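Local coordinates for GGDEF family protein (Vibrio cholerae, PDB 5GZS), which probably senses arginine through a periplasmic solute-binding-like domain and so regulates the cyclic di-GMP synthesis of a membrane-bound diguanylate cyclase, at residues A[19-22]-A[23-26]. Sequence-based numbering, arbitrary orientation.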
# COMPACT_ATOMS: atom_id res chain seq x y z
N VAL A 19 28.24 3.84 -24.84
CA VAL A 19 28.02 2.44 -25.25
C VAL A 19 27.14 2.38 -26.48
O VAL A 19 27.44 1.69 -27.44
CB VAL A 19 27.40 1.60 -24.11
CG1 VAL A 19 26.87 0.29 -24.65
CG2 VAL A 19 28.41 1.38 -22.98
N LEU A 20 26.06 3.14 -26.47
CA LEU A 20 25.13 3.12 -27.57
C LEU A 20 25.76 3.69 -28.85
O LEU A 20 25.67 3.06 -29.92
CB LEU A 20 23.87 3.88 -27.19
CG LEU A 20 22.69 3.99 -28.18
CD1 LEU A 20 22.20 2.61 -28.65
CD2 LEU A 20 21.51 4.84 -27.59
N PHE A 21 26.41 4.85 -28.77
CA PHE A 21 26.89 5.49 -29.99
C PHE A 21 28.21 4.93 -30.54
O PHE A 21 28.41 4.97 -31.73
CB PHE A 21 27.00 6.99 -29.81
CG PHE A 21 25.74 7.70 -30.16
CD1 PHE A 21 24.68 7.74 -29.26
CD2 PHE A 21 25.57 8.29 -31.42
CE1 PHE A 21 23.50 8.35 -29.60
CE2 PHE A 21 24.40 8.92 -31.76
CZ PHE A 21 23.36 8.95 -30.86
N ASP A 22 29.07 4.40 -29.67
CA ASP A 22 30.15 3.54 -30.12
C ASP A 22 29.55 2.38 -30.91
O ASP A 22 30.05 2.00 -31.96
CB ASP A 22 30.96 2.97 -28.96
CG ASP A 22 31.71 4.02 -28.15
OD1 ASP A 22 31.78 5.20 -28.59
OD2 ASP A 22 32.26 3.63 -27.07
N SER A 23 28.47 1.78 -30.40
CA SER A 23 27.96 0.61 -31.06
C SER A 23 27.41 1.01 -32.46
O SER A 23 27.64 0.33 -33.45
CB SER A 23 26.90 -0.08 -30.21
OG SER A 23 26.45 -1.28 -30.83
N ILE A 24 26.75 2.16 -32.51
CA ILE A 24 26.19 2.68 -33.74
C ILE A 24 27.27 3.19 -34.68
O ILE A 24 27.19 2.99 -35.89
CB ILE A 24 25.22 3.83 -33.45
CG1 ILE A 24 23.96 3.32 -32.74
CG2 ILE A 24 24.89 4.58 -34.72
CD1 ILE A 24 23.31 4.38 -31.83
N ALA A 25 28.28 3.86 -34.11
CA ALA A 25 29.33 4.45 -34.93
C ALA A 25 29.93 3.35 -35.74
O ALA A 25 30.13 3.47 -36.94
CB ALA A 25 30.38 5.12 -34.09
N HIS A 26 30.18 2.25 -35.08
CA HIS A 26 30.87 1.17 -35.66
C HIS A 26 29.99 0.42 -36.62
O HIS A 26 30.45 -0.06 -37.63
CB HIS A 26 31.36 0.26 -34.57
CG HIS A 26 32.07 -0.94 -35.08
ND1 HIS A 26 33.37 -0.90 -35.50
CD2 HIS A 26 31.67 -2.21 -35.25
CE1 HIS A 26 33.74 -2.09 -35.89
NE2 HIS A 26 32.72 -2.90 -35.75
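Two torsions bring Leu20 and Ile24 together one turn apart: Leu20 carries CG opposite its backbone N (chi1 -178°), while Ile24 keeps CG1 beside its own N (chi1 -69°) and extends CD1 back toward the preceding turn. Both lie on helix 15-28, the crossover helix of a beta-alpha-beta unit with strands 6-10 and 32-36 in a family 3 solute-binding-protein domain.

That the two branches touch is clear from Ile24 CD1, which lies 3.7 Å from Leu20 CG and nearly as close to Leu20 CD1. The same methyl sits over one face of the Phe21 ring, more loosely, at 4.4 Å from Phe21 CG, so a single Ile24 branch meets both Leu20 and Phe21. This side of the helix is buried: Ile168 of strand 166-170 touches Leu20 and Phe21, Leu195 packs on Leu20, and Ile182 and Tyr185 cover Ile24.

Two polar side chains bond outside this turn, Asp22 OD1 to Tyr34 OH on strand 32-36 and Ser23 OG to Tyr185 OH on helix 176-186, tying the helix to both elements. Bound arginine is about 11 Å from the Leu20 side chain, too far for direct contact.

The backbone is alpha-helical, as four consecutive i to i+4 hydrogen bonds show, accepted by Val19 O to Asp22 O. Ile24 N reaches Leu20 O at 2.9 Å with an N-H...O angle of 152°, and one residue earlier Ser23 N donates to Val19 O at 3.1 Å.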